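Local structure of uncharacterized protein (Bacteroides ovatus CL02T12C04, 6PTM) at residues Y84-E89 against F119-I124; N297-T302 against K404-I409; M359-M364 against S572-A577; K718-I723 against L767-L772; T732-A737 against A755-L760. The protein is an exo-acting carrageenase of glycoside hydrolase family 42 that probably cleaves sugar units from the chain ends of carrageenan. One frame throughout, in Å; residues are numbered along the deposited sequence.

From the N terminus, contact 1 comes first, pairing helices 69-90 and 109-139 across a short, mostly helical excursion, and it is complete before any other contact opens. Contacts 2 and 3 then cross: 297-302 and 359-364 open in turn, 404-409 closes contact 2, and 572-577 closes contact 3. Their centres lie about 11 Å apart, and together they bind two loops of the probable barrel domain to helix 358-385 and that helix to the following alpha/beta domain. Near the C terminus, contact 5 is nested inside the loop closed by contact 4. Each joins two strands of one sheet, and the two sheets pack together through I723, L768, I758 and L760.

Contact 1 of 5, residues Y84-E89 against F119-I124; sequences YAKWDE and FERQEI
The guanidinium of R121 meets E89 OE1 at its edge, the oxygen lying 21° out of its plane, while the backbone atoms A85 O and K86 N approach it obliquely. A second pair of flat groups, the carboxylates of D88 and E120, lies nearly coplanar. Both pairs belong to an antiparallel helix-helix packing between helices 69-90 and 109-139, whose axes here run at 161° and come within 9.9 Å. Alanine suits position 85 because a methyl leaves room for the side chains of E120 and R121 to pass over it: the CA atoms of A85 and E120 are 6.2 Å apart, and A85 CB touches R121 NE at 3.9 Å. The long arginine, extended from CG to NE, then passes this methyl to reach the other helix, where NH2 bonds E89 OE1 at 2.7 Å in a salt bridge. K86 NZ adds a weak bond to the same oxygen and a second salt bridge to E44. R511, in salt bridges with D88 OD2 and E120 OE2, probably offsets the charge gathered by the two acids. Between the acids themselves, D88 OD2 lies only 2.5 Å from E120 OE1.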
# COMPACT_ATOMS: atom_id res chain seq x y z
N TYR A 84 14.24 -23.92 -12.48
CA TYR A 84 13.59 -22.95 -13.39
C TYR A 84 14.54 -22.65 -14.57
O TYR A 84 14.05 -22.59 -15.72
CB TYR A 84 13.18 -21.69 -12.64
CG TYR A 84 12.04 -21.87 -11.66
CD1 TYR A 84 11.36 -23.06 -11.52
CD2 TYR A 84 11.61 -20.80 -10.88
CE1 TYR A 84 10.30 -23.20 -10.64
CE2 TYR A 84 10.57 -20.92 -9.99
CZ TYR A 84 9.89 -22.11 -9.87
OH TYR A 84 8.84 -22.22 -9.00
N ALA A 85 15.83 -22.46 -14.30
CA ALA A 85 16.85 -22.19 -15.33
C ALA A 85 16.93 -23.40 -16.28
O ALA A 85 17.07 -23.17 -17.49
CB ALA A 85 18.18 -21.90 -14.71
N LYS A 86 16.85 -24.62 -15.76
CA LYS A 86 16.88 -25.86 -16.58
C LYS A 86 15.63 -25.87 -17.48
O LYS A 86 15.77 -26.11 -18.67
CB LYS A 86 16.93 -27.11 -15.69
CG LYS A 86 17.23 -28.42 -16.42
CD LYS A 86 18.35 -28.27 -17.43
CE LYS A 86 19.30 -29.43 -17.50
NZ LYS A 86 20.69 -28.93 -17.61
N TRP A 87 14.46 -25.57 -16.94
CA TRP A 87 13.25 -25.36 -17.78
C TRP A 87 13.55 -24.29 -18.83
O TRP A 87 13.32 -24.57 -20.01
CB TRP A 87 12.03 -24.99 -16.96
CG TRP A 87 10.79 -25.12 -17.78
CD1 TRP A 87 10.04 -26.25 -17.95
CD2 TRP A 87 10.20 -24.11 -18.61
NE1 TRP A 87 9.00 -25.99 -18.79
CE2 TRP A 87 9.07 -24.69 -19.22
CE3 TRP A 87 10.50 -22.77 -18.87
CZ2 TRP A 87 8.23 -23.97 -20.08
CZ3 TRP A 87 9.66 -22.05 -19.70
CH2 TRP A 87 8.55 -22.65 -20.30
N ASP A 88 14.15 -23.17 -18.45
CA ASP A 88 14.36 -22.07 -19.41
C ASP A 88 15.28 -22.59 -20.54
O ASP A 88 15.03 -22.29 -21.72
CB ASP A 88 14.85 -20.79 -18.74
CG ASP A 88 13.87 -20.16 -17.75
OD1 ASP A 88 12.65 -20.29 -18.00
OD2 ASP A 88 14.32 -19.55 -16.73
N GLU A 89 16.34 -23.29 -20.19
CA GLU A 89 17.35 -23.80 -21.15
C GLU A 89 16.65 -24.73 -22.14
O GLU A 89 17.01 -24.69 -23.29
CB GLU A 89 18.46 -24.51 -20.37
CG GLU A 89 19.59 -25.04 -21.22
CD GLU A 89 20.40 -26.08 -20.46
OE1 GLU A 89 20.60 -25.94 -19.24
OE2 GLU A 89 20.79 -27.07 -21.09
N PHE A 119 21.85 -16.21 -16.87
CA PHE A 119 21.63 -15.00 -16.03
C PHE A 119 21.13 -15.49 -14.66
O PHE A 119 21.71 -15.15 -13.59
CB PHE A 119 20.68 -14.02 -16.70
CG PHE A 119 20.14 -13.00 -15.73
CD1 PHE A 119 20.96 -11.97 -15.29
CD2 PHE A 119 18.87 -13.14 -15.18
CE1 PHE A 119 20.49 -11.05 -14.35
CE2 PHE A 119 18.40 -12.23 -14.24
CZ PHE A 119 19.21 -11.19 -13.82
N GLU A 120 20.15 -16.40 -14.69
CA GLU A 120 19.59 -16.99 -13.46
C GLU A 120 20.69 -17.74 -12.71
O GLU A 120 20.74 -17.58 -11.48
CB GLU A 120 18.39 -17.86 -13.78
CG GLU A 120 17.23 -17.01 -14.26
CD GLU A 120 16.10 -17.85 -14.80
OE1 GLU A 120 16.39 -18.71 -15.67
OE2 GLU A 120 14.92 -17.65 -14.35
N ARG A 121 21.55 -18.50 -13.41
CA ARG A 121 22.61 -19.24 -12.70
C ARG A 121 23.63 -18.24 -12.13
O ARG A 121 24.13 -18.48 -11.02
CB ARG A 121 23.21 -20.29 -13.65
CG ARG A 121 22.28 -21.46 -13.92
CD ARG A 121 22.63 -22.14 -15.24
NE ARG A 121 21.71 -23.21 -15.56
CZ ARG A 121 21.40 -23.61 -16.79
NH1 ARG A 121 21.94 -23.02 -17.83
NH2 ARG A 121 20.52 -24.56 -16.96
N GLN A 122 23.91 -17.16 -12.85
CA GLN A 122 24.89 -16.16 -12.38
C GLN A 122 24.32 -15.46 -11.15
O GLN A 122 25.11 -15.18 -10.20
CB GLN A 122 25.29 -15.19 -13.49
CG GLN A 122 26.40 -14.25 -13.05
CD GLN A 122 27.68 -14.97 -12.67
OE1 GLN A 122 28.08 -15.97 -13.27
NE2 GLN A 122 28.36 -14.44 -11.68
N GLU A 123 23.01 -15.16 -11.15
CA GLU A 123 22.34 -14.56 -9.97
C GLU A 123 22.47 -15.53 -8.80
O GLU A 123 22.75 -15.08 -7.71
CB GLU A 123 20.89 -14.22 -10.29
CG GLU A 123 20.78 -13.06 -11.25
CD GLU A 123 21.23 -11.76 -10.64
OE1 GLU A 123 20.54 -11.28 -9.70
OE2 GLU A 123 22.24 -11.20 -11.13
N ILE A 124 22.30 -16.83 -9.03
CA ILE A 124 22.45 -17.85 -7.94
C ILE A 124 23.90 -17.82 -7.41
O ILE A 124 24.07 -17.88 -6.20
CB ILE A 124 22.02 -19.23 -8.45
CG1 ILE A 124 20.51 -19.26 -8.73
CG2 ILE A 124 22.48 -20.31 -7.48
CD1 ILE A 124 20.03 -20.48 -9.51

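Contact 2 of 5, residues N297-T302 against K404-I409; sequences NCIEKT and KRDSGI
D406 OD2 is gripped twice: water 2 donates to it at 2.7 Å, and OD2 receives C298 N at 3.2 Å on its anti lone pair, the one away from the other oxygen. The carboxylate thus joins the loop after strand 288-292 to the loop between helices 398-401 and 411-417, in the (beta/alpha)8 barrel expected of this family. The first loop folds into a type II beta turn from I299 to T302, in which I299 O accepts from both T302 N and T302 OG1. Water 2 also donates to T302 OG1, linking turn and acid. The other oxygen, D406 OD1, accepts from water 1 at 2.8 Å, and the same water donates to N297 OD1. Asparagine suits its place by working both ends of its amide, for ND2 bonds W303 O. With CG between the backbone N and the carbonyl carbon (chi1 64°), the carboxylate is directed at the first loop, where I299 CD1 packs on D406 CG at 3.6 Å. Replacing D406 by an alanine would probably leave C298 N and both waters without this acceptor and I299 with a gap beside it. Next along the chain, S407 OG accepts from I409 N in an ST turn, and S407 CA rests 3.2 Å from N297 OD1.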
# COMPACT_ATOMS: atom_id res chain seq x y z
N ASN A 297 -15.36 4.36 -12.44
CA ASN A 297 -15.02 5.59 -13.20
C ASN A 297 -16.21 5.94 -14.09
O ASN A 297 -16.82 5.04 -14.68
CB ASN A 297 -13.77 5.44 -14.05
CG ASN A 297 -12.52 5.14 -13.25
OD1 ASN A 297 -12.45 5.46 -12.07
ND2 ASN A 297 -11.49 4.60 -13.91
N CYS A 298 -16.51 7.23 -14.19
CA CYS A 298 -17.78 7.74 -14.74
C CYS A 298 -17.53 9.05 -15.51
O CYS A 298 -18.45 9.85 -15.59
CB CYS A 298 -18.77 7.89 -13.59
SG CYS A 298 -18.30 9.12 -12.35
N ILE A 299 -16.32 9.27 -16.02
CA ILE A 299 -16.02 10.40 -16.95
C ILE A 299 -15.95 9.83 -18.38
O ILE A 299 -15.17 8.89 -18.67
CB ILE A 299 -14.78 11.19 -16.54
CG1 ILE A 299 -15.01 11.84 -15.17
CG2 ILE A 299 -14.40 12.21 -17.61
CD1 ILE A 299 -13.80 12.50 -14.57
N GLU A 300 -16.80 10.32 -19.26
CA GLU A 300 -16.90 9.67 -20.59
C GLU A 300 -15.53 9.74 -21.29
O GLU A 300 -14.85 10.75 -21.13
CB GLU A 300 -17.98 10.34 -21.41
CG GLU A 300 -18.28 9.54 -22.65
CD GLU A 300 -19.61 9.94 -23.24
OE1 GLU A 300 -20.12 9.14 -24.05
OE2 GLU A 300 -20.13 11.05 -22.87
N LYS A 301 -15.18 8.70 -22.06
CA LYS A 301 -13.94 8.65 -22.90
C LYS A 301 -12.69 8.43 -22.02
O LYS A 301 -11.60 8.74 -22.51
CB LYS A 301 -13.66 9.98 -23.63
CG LYS A 301 -14.81 10.59 -24.42
CD LYS A 301 -15.38 9.65 -25.45
CE LYS A 301 -16.54 10.29 -26.19
NZ LYS A 301 -17.09 9.36 -27.20
N THR A 302 -12.84 8.05 -20.75
CA THR A 302 -11.67 7.77 -19.89
C THR A 302 -11.65 6.27 -19.63
O THR A 302 -12.71 5.61 -19.73
CB THR A 302 -11.68 8.60 -18.59
OG1 THR A 302 -12.78 8.11 -17.82
CG2 THR A 302 -11.75 10.09 -18.86
N LYS A 404 -7.46 12.11 -9.82
CA LYS A 404 -8.82 11.71 -10.25
C LYS A 404 -9.67 11.32 -9.03
O LYS A 404 -9.15 10.61 -8.12
CB LYS A 404 -8.72 10.61 -11.31
CG LYS A 404 -7.94 11.03 -12.57
CD LYS A 404 -7.92 9.98 -13.68
N ARG A 405 -10.94 11.73 -9.03
CA ARG A 405 -11.92 11.42 -7.95
C ARG A 405 -13.25 10.95 -8.54
O ARG A 405 -14.24 11.04 -7.82
CB ARG A 405 -12.06 12.65 -7.05
CG ARG A 405 -10.87 12.89 -6.13
CD ARG A 405 -10.60 11.71 -5.19
NE ARG A 405 -9.55 12.03 -4.23
CZ ARG A 405 -8.25 12.05 -4.49
NH1 ARG A 405 -7.78 11.69 -5.68
NH2 ARG A 405 -7.42 12.42 -3.53
N ASP A 406 -13.27 10.38 -9.75
CA ASP A 406 -14.51 9.85 -10.37
C ASP A 406 -14.68 8.35 -10.11
O ASP A 406 -15.68 7.81 -10.57
CB ASP A 406 -14.56 10.18 -11.86
CG ASP A 406 -13.45 9.50 -12.64
OD1 ASP A 406 -12.26 9.78 -12.30
OD2 ASP A 406 -13.79 8.67 -13.48
N SER A 407 -13.74 7.69 -9.43
CA SER A 407 -13.73 6.21 -9.28
C SER A 407 -14.80 5.74 -8.27
O SER A 407 -15.04 4.54 -8.23
CB SER A 407 -12.38 5.72 -8.81
OG SER A 407 -12.10 6.26 -7.53
N GLY A 408 -15.30 6.62 -7.40
CA GLY A 408 -16.20 6.26 -6.29
C GLY A 408 -15.41 5.69 -5.11
O GLY A 408 -16.02 5.17 -4.14
N ILE A 409 -14.09 5.79 -5.17
CA ILE A 409 -13.19 5.31 -4.10
C ILE A 409 -12.87 6.47 -3.17
O ILE A 409 -12.09 7.41 -3.56
CB ILE A 409 -11.94 4.66 -4.70
CG1 ILE A 409 -12.33 3.45 -5.56
CG2 ILE A 409 -10.95 4.29 -3.61
CD1 ILE A 409 -13.20 2.40 -4.87
O HOH W 1 -10.73 7.52 -11.61
O HOH W 2 -11.74 8.48 -15.26

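Contact 3 of 5, residues M359-M364 against S572-A577; sequences MYFDFM and SSINKA
This is a largely apolar contact between two helices, buried and without any hydrogen bond across it, where helix 358-385 meets the short helix 570-575. I574 is the central side chain: its CG2 touches F361 CD2 at 3.6 Å and M364 CB at 3.7 Å, while its CD1 reaches F361 CE2 at 3.8 Å. A beta-branched isoleucine fits here because its CG2 branch sits between F361 and M364, about one turn apart, while the CD1 arm reaches along the F361 ring. F361 lies crosswise to it, its CG anti to the backbone N (chi1 176°), which swings the ring out from the helix toward the neighbour. The helix that carries F361 belongs to the probable barrel domain, whereas helix 570-575 follows strand 564-567, the first in sequence of a flavodoxin-like parallel sheet, so the contact joins two domains. The amide of N575 lies nearly parallel to the F361 ring, 17° between the planes, and approaches it obliquely with ND2 at 3.6 Å from CD2. That ND2 is already held by A571 O and E652 O, which fixes the amide's rotation. Y360 turns its ring edge to I574 O, with CE1 at 3.6 Å; Q355 NE2 bonds the same carbonyl. M364 bends at chi2 to set CE 3.4 Å above one face of the Y360 ring, offset toward the ring's rim.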
# COMPACT_ATOMS: atom_id res chain seq x y z
N MET A 359 -23.39 19.97 -10.25
CA MET A 359 -23.91 18.65 -10.65
C MET A 359 -22.75 17.63 -10.66
O MET A 359 -22.95 16.48 -10.26
CB MET A 359 -24.58 18.65 -12.02
CG MET A 359 -24.99 17.27 -12.39
SD MET A 359 -25.83 17.07 -13.96
CE MET A 359 -24.47 17.41 -15.09
N TYR A 360 -21.59 18.07 -11.12
CA TYR A 360 -20.38 17.21 -11.19
C TYR A 360 -19.99 16.83 -9.78
O TYR A 360 -19.68 15.64 -9.56
CB TYR A 360 -19.27 17.95 -11.91
CG TYR A 360 -17.97 17.20 -12.07
CD1 TYR A 360 -17.05 17.12 -11.03
CD2 TYR A 360 -17.64 16.61 -13.28
CE1 TYR A 360 -15.83 16.48 -11.19
CE2 TYR A 360 -16.42 15.98 -13.45
CZ TYR A 360 -15.50 15.93 -12.42
OH TYR A 360 -14.31 15.30 -12.60
N PHE A 361 -19.92 17.81 -8.88
CA PHE A 361 -19.50 17.56 -7.50
C PHE A 361 -20.41 16.49 -6.89
O PHE A 361 -19.94 15.53 -6.26
CB PHE A 361 -19.56 18.83 -6.65
CG PHE A 361 -19.20 18.47 -5.25
CD1 PHE A 361 -20.18 18.05 -4.37
CD2 PHE A 361 -17.88 18.39 -4.87
CE1 PHE A 361 -19.84 17.63 -3.10
CE2 PHE A 361 -17.54 17.93 -3.62
CZ PHE A 361 -18.52 17.55 -2.73
N ASP A 362 -21.71 16.71 -7.02
CA ASP A 362 -22.77 15.84 -6.48
C ASP A 362 -22.60 14.43 -7.04
O ASP A 362 -22.73 13.46 -6.26
CB ASP A 362 -24.15 16.41 -6.75
CG ASP A 362 -24.53 17.54 -5.79
OD1 ASP A 362 -23.77 17.76 -4.80
OD2 ASP A 362 -25.53 18.20 -6.06
N PHE A 363 -22.37 14.32 -8.35
CA PHE A 363 -22.26 13.00 -9.01
C PHE A 363 -21.07 12.23 -8.39
O PHE A 363 -21.21 11.03 -8.04
CB PHE A 363 -22.13 13.16 -10.52
CG PHE A 363 -22.50 11.92 -11.27
CD1 PHE A 363 -23.76 11.78 -11.83
CD2 PHE A 363 -21.56 10.91 -11.46
CE1 PHE A 363 -24.11 10.61 -12.48
CE2 PHE A 363 -21.90 9.76 -12.15
CZ PHE A 363 -23.18 9.60 -12.65
N MET A 364 -19.92 12.89 -8.24
CA MET A 364 -18.68 12.24 -7.78
C MET A 364 -18.81 11.90 -6.29
O MET A 364 -18.36 10.80 -5.89
CB MET A 364 -17.44 13.11 -8.02
CG MET A 364 -17.16 13.41 -9.47
SD MET A 364 -17.45 12.04 -10.58
CE MET A 364 -17.11 12.84 -12.15
N SER A 572 -12.05 19.96 -2.07
CA SER A 572 -11.00 20.44 -3.02
C SER A 572 -10.61 19.35 -4.02
O SER A 572 -10.39 19.74 -5.16
CB SER A 572 -9.79 20.99 -2.31
OG SER A 572 -10.05 22.26 -1.73
N SER A 573 -10.49 18.06 -3.64
CA SER A 573 -9.99 17.02 -4.58
C SER A 573 -11.00 16.79 -5.70
O SER A 573 -10.58 16.54 -6.85
CB SER A 573 -9.60 15.74 -3.88
OG SER A 573 -10.67 15.23 -3.12
N ILE A 574 -12.31 16.80 -5.39
CA ILE A 574 -13.35 16.56 -6.42
C ILE A 574 -13.41 17.76 -7.38
O ILE A 574 -13.53 17.52 -8.58
CB ILE A 574 -14.70 16.21 -5.77
CG1 ILE A 574 -14.63 14.87 -5.02
CG2 ILE A 574 -15.79 16.22 -6.84
CD1 ILE A 574 -15.91 14.54 -4.21
N ASN A 575 -13.34 19.00 -6.89
CA ASN A 575 -13.57 20.22 -7.72
C ASN A 575 -12.29 20.61 -8.49
O ASN A 575 -12.42 21.21 -9.55
CB ASN A 575 -14.02 21.42 -6.88
CG ASN A 575 -15.48 21.35 -6.50
OD1 ASN A 575 -16.32 21.40 -7.39
ND2 ASN A 575 -15.78 21.26 -5.19
N LYS A 576 -11.10 20.26 -8.03
CA LYS A 576 -9.84 20.71 -8.69
C LYS A 576 -9.26 19.60 -9.59
O LYS A 576 -9.41 18.42 -9.29
CB LYS A 576 -8.80 21.16 -7.67
CG LYS A 576 -9.08 22.45 -6.93
CD LYS A 576 -8.09 22.70 -5.82
CE LYS A 576 -6.64 22.59 -6.27
NZ LYS A 576 -5.68 22.86 -5.17
N ALA A 577 -8.67 20.01 -10.70
CA ALA A 577 -8.05 19.11 -11.69
C ALA A 577 -6.83 18.47 -11.03
O ALA A 577 -6.57 17.31 -11.31
CB ALA A 577 -7.68 19.89 -12.94

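Contact 4 of 5, residues K718-I723 against L767-L772; sequences KYIVNI and LLEVSL
The two inner strands of a four-stranded antiparallel sheet in the C-terminal domain, 718-725 and 765-772, meet here in regular antiparallel pairing. Y719 with V770 and V721 with L768 are hydrogen-bonded pairs; Y719 N bonds V770 O at 2.7 Å and V770 N returns to Y719 O at 2.8 Å. The next pair repeats this, V721 N to L768 O at 2.7 Å. K718-S771, I720-E769 and N722-L767 are the non-hydrogen-bonded pairs between. The domain has the two-sheet beta-sandwich build, and its alternating residues divide accordingly. Y719, V721, L768 and V770 face the other sheet, where strand 694-700 lies; V721 CG2 meets V770 CG2 at 3.7 Å, and the Y719 ring passes its CE2 3.6 Å from L772 CD1. The opposite face, near helix 551-559, packs I720 CG2 on L767 CD1 at 3.7 Å, both touching F557, and carries N722, whose OD1 accepts from W494. At the K718-S771 end of this face, which is partly exposed and so suits serine and glutamate, K718 lays its aliphatic stem beside S771 OG. An alanine at K718 would be likely to leave D715 without a charge partner and strip the cover from S771. It is a methylene of the lysine, not the amine, that lies beside the glutamate: CD is 3.5 Å from E769 OE1, while NZ turns at chi4 (69°) to a salt bridge with D715 OD1.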
# COMPACT_ATOMS: atom_id res chain seq x y z
N LYS A 718 20.62 6.80 24.11
CA LYS A 718 20.80 5.98 22.89
C LYS A 718 19.56 6.07 22.03
O LYS A 718 18.45 5.98 22.58
CB LYS A 718 21.07 4.52 23.23
CG LYS A 718 22.39 4.23 23.93
CD LYS A 718 22.60 2.74 24.12
CE LYS A 718 23.69 2.40 25.10
NZ LYS A 718 23.25 2.76 26.47
N TYR A 719 19.77 6.21 20.73
CA TYR A 719 18.74 6.49 19.72
C TYR A 719 18.90 5.50 18.58
O TYR A 719 20.03 5.12 18.26
CB TYR A 719 18.81 7.96 19.30
CG TYR A 719 18.53 8.89 20.46
CD1 TYR A 719 17.23 9.18 20.83
CD2 TYR A 719 19.56 9.35 21.27
CE1 TYR A 719 16.96 9.99 21.93
CE2 TYR A 719 19.31 10.14 22.38
CZ TYR A 719 18.00 10.44 22.72
OH TYR A 719 17.77 11.23 23.80
N ILE A 720 17.80 5.11 17.97
CA ILE A 720 17.79 4.25 16.75
C ILE A 720 17.43 5.16 15.59
O ILE A 720 16.40 5.84 15.66
CB ILE A 720 16.85 3.04 16.86
CG1 ILE A 720 17.05 2.25 18.16
CG2 ILE A 720 17.01 2.18 15.63
CD1 ILE A 720 18.46 1.73 18.38
N VAL A 721 18.32 5.25 14.62
CA VAL A 721 18.13 6.16 13.46
C VAL A 721 17.83 5.30 12.24
O VAL A 721 18.61 4.38 11.97
CB VAL A 721 19.37 7.04 13.21
CG1 VAL A 721 19.18 7.92 11.99
CG2 VAL A 721 19.71 7.85 14.45
N ASN A 722 16.74 5.59 11.54
CA ASN A 722 16.35 4.87 10.31
C ASN A 722 16.54 5.84 9.14
O ASN A 722 16.02 6.97 9.22
CB ASN A 722 14.90 4.41 10.42
CG ASN A 722 14.45 3.72 9.15
OD1 ASN A 722 14.84 2.58 8.92
ND2 ASN A 722 13.74 4.43 8.29
N ILE A 723 17.27 5.43 8.10
CA ILE A 723 17.48 6.30 6.91
C ILE A 723 17.25 5.44 5.69
O ILE A 723 17.86 4.35 5.63
CB ILE A 723 18.87 6.94 6.85
CG1 ILE A 723 19.30 7.54 8.18
CG2 ILE A 723 18.89 7.97 5.74
CD1 ILE A 723 20.74 8.05 8.16
N LEU A 767 20.28 1.49 9.48
CA LEU A 767 19.62 1.41 10.81
C LEU A 767 20.74 1.41 11.85
O LEU A 767 21.50 0.45 11.93
CB LEU A 767 18.74 0.16 10.90
CG LEU A 767 17.89 0.05 12.16
CD1 LEU A 767 16.74 1.04 12.14
CD2 LEU A 767 17.36 -1.37 12.30
N LEU A 768 20.83 2.51 12.57
CA LEU A 768 21.98 2.88 13.40
C LEU A 768 21.53 3.08 14.84
O LEU A 768 20.43 3.65 15.10
CB LEU A 768 22.54 4.19 12.86
CG LEU A 768 22.96 4.20 11.40
CD1 LEU A 768 23.28 5.63 10.98
CD2 LEU A 768 24.15 3.29 11.16
N GLU A 769 22.38 2.61 15.74
CA GLU A 769 22.33 2.93 17.17
C GLU A 769 23.33 4.07 17.42
O GLU A 769 24.53 3.87 17.19
CB GLU A 769 22.57 1.66 17.99
CG GLU A 769 22.45 1.98 19.47
CD GLU A 769 22.57 0.76 20.35
OE1 GLU A 769 23.31 0.84 21.29
OE2 GLU A 769 21.91 -0.25 20.09
N VAL A 770 22.82 5.20 17.89
CA VAL A 770 23.58 6.45 18.17
C VAL A 770 23.54 6.68 19.68
O VAL A 770 22.42 6.74 20.24
CB VAL A 770 23.02 7.62 17.33
CG1 VAL A 770 23.76 8.92 17.58
CG2 VAL A 770 23.06 7.29 15.85
N SER A 771 24.71 6.70 20.33
CA SER A 771 24.91 6.93 21.79
C SER A 771 25.41 8.36 22.01
O SER A 771 26.27 8.81 21.21
CB SER A 771 25.89 5.94 22.39
OG SER A 771 25.52 4.60 22.07
N LEU A 772 24.89 9.08 23.00
CA LEU A 772 25.34 10.47 23.30
C LEU A 772 26.15 10.41 24.60
O LEU A 772 26.02 9.42 25.30
CB LEU A 772 24.16 11.43 23.37
CG LEU A 772 23.16 11.38 22.23
CD1 LEU A 772 22.10 12.45 22.39
CD2 LEU A 772 23.82 11.51 20.87

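Contact 5 of 5, residues T732-A737 against A755-L760; sequences TVSMSA and ATKIVL
V733 and I758 form the one hydrogen-bonded pair, with V733 N bonding I758 O at 2.8 Å and I758 N bonding V733 O at 3.0 Å. Past the last bridge, M735 N still reaches T756 O at 2.8 Å, so the bonding continues to the residue just before strand 757-760 begins. On the inward side V733 packs its CG2 against L760 CD1 at 3.7 Å and I758 CB at 3.8 Å. With CG1 anti to the carbonyl carbon (chi1 -69°), CG2 falls between N and C and is turned to I758 and L760. M735 bends at chi3 and sets CE 3.8 Å from A755 O. The other face carries T732, S734, K757 and V759: T732 OG1 lies 3.8 Å from V759 CG2, and the K757 stem runs by S734 with CG 3.9 Å from OG. What places these strands is the three-stranded antiparallel sheet of the C-terminal sandwich, with strand 694-700 flanking 731-737 and 757-760 at the edge. Its inner face lies on the neighbouring sheet, where I723 touches V733 and L760, and L768 touches M735 and I758. The chemistry therefore sorts by side: large aliphatics and a flexible methionine fill the core between the sheets, while the outer face is mostly hydroxyls and a lysine, with V759 as the apolar exception.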
# COMPACT_ATOMS: atom_id res chain seq x y z
N THR A 732 25.23 12.01 0.96
CA THR A 732 26.04 12.00 2.20
C THR A 732 25.19 12.54 3.35
O THR A 732 24.70 13.67 3.23
CB THR A 732 27.31 12.84 2.05
OG1 THR A 732 28.08 12.17 1.06
CG2 THR A 732 28.04 12.99 3.36
N VAL A 733 24.94 11.73 4.38
CA VAL A 733 24.20 12.20 5.59
C VAL A 733 25.25 12.60 6.61
O VAL A 733 26.24 11.90 6.77
CB VAL A 733 23.18 11.21 6.17
CG1 VAL A 733 21.99 11.04 5.24
CG2 VAL A 733 23.78 9.88 6.52
N SER A 734 24.99 13.68 7.33
CA SER A 734 25.83 14.12 8.44
C SER A 734 24.96 14.24 9.70
O SER A 734 23.92 14.93 9.66
CB SER A 734 26.52 15.42 8.05
OG SER A 734 27.22 15.83 9.18
N MET A 735 25.35 13.58 10.78
CA MET A 735 24.51 13.48 12.01
C MET A 735 25.19 14.20 13.19
O MET A 735 26.41 14.14 13.29
CB MET A 735 24.29 12.02 12.40
CG MET A 735 23.58 11.20 11.34
SD MET A 735 23.19 9.55 11.99
CE MET A 735 24.82 9.03 12.50
N SER A 736 24.41 14.87 14.03
CA SER A 736 24.88 15.47 15.30
C SER A 736 23.79 15.31 16.34
O SER A 736 22.61 15.13 15.96
CB SER A 736 25.26 16.92 15.13
OG SER A 736 24.10 17.67 14.78
N ALA A 737 24.15 15.38 17.62
CA ALA A 737 23.18 15.42 18.73
C ALA A 737 22.48 16.77 18.74
O ALA A 737 23.13 17.74 18.52
CB ALA A 737 23.91 15.18 20.03
N ALA A 755 29.90 5.69 11.35
CA ALA A 755 30.45 7.06 11.50
C ALA A 755 29.30 8.05 11.58
O ALA A 755 28.14 7.67 11.27
CB ALA A 755 31.37 7.36 10.34
N THR A 756 29.59 9.30 11.95
CA THR A 756 28.57 10.39 11.97
C THR A 756 28.34 10.91 10.54
O THR A 756 27.33 11.63 10.35
CB THR A 756 28.98 11.47 12.97
OG1 THR A 756 30.18 12.02 12.45
CG2 THR A 756 29.16 10.93 14.38
N LYS A 757 29.17 10.50 9.57
CA LYS A 757 28.99 10.87 8.14
C LYS A 757 29.00 9.60 7.28
O LYS A 757 29.90 8.80 7.42
CB LYS A 757 30.07 11.84 7.67
CG LYS A 757 29.91 13.23 8.24
CD LYS A 757 30.86 14.29 7.65
CE LYS A 757 30.82 14.35 6.14
NZ LYS A 757 31.55 15.53 5.62
N ILE A 758 27.95 9.40 6.50
CA ILE A 758 27.67 8.13 5.79
C ILE A 758 27.20 8.47 4.38
O ILE A 758 26.38 9.37 4.22
CB ILE A 758 26.61 7.28 6.52
CG1 ILE A 758 27.00 6.96 7.97
CG2 ILE A 758 26.30 6.00 5.74
CD1 ILE A 758 25.85 6.34 8.78
N VAL A 759 27.65 7.70 3.41
CA VAL A 759 27.17 7.76 2.02
C VAL A 759 26.10 6.69 1.85
O VAL A 759 26.38 5.51 2.14
CB VAL A 759 28.34 7.56 1.05
CG1 VAL A 759 27.85 7.49 -0.38
CG2 VAL A 759 29.38 8.65 1.22
N LEU A 760 24.90 7.09 1.43
CA LEU A 760 23.86 6.11 1.02
C LEU A 760 23.73 6.15 -0.50
O LEU A 760 23.43 7.21 -1.04
CB LEU A 760 22.50 6.42 1.66
CG LEU A 760 22.37 6.22 3.17
CD1 LEU A 760 22.93 7.40 3.94
CD2 LEU A 760 20.90 6.01 3.54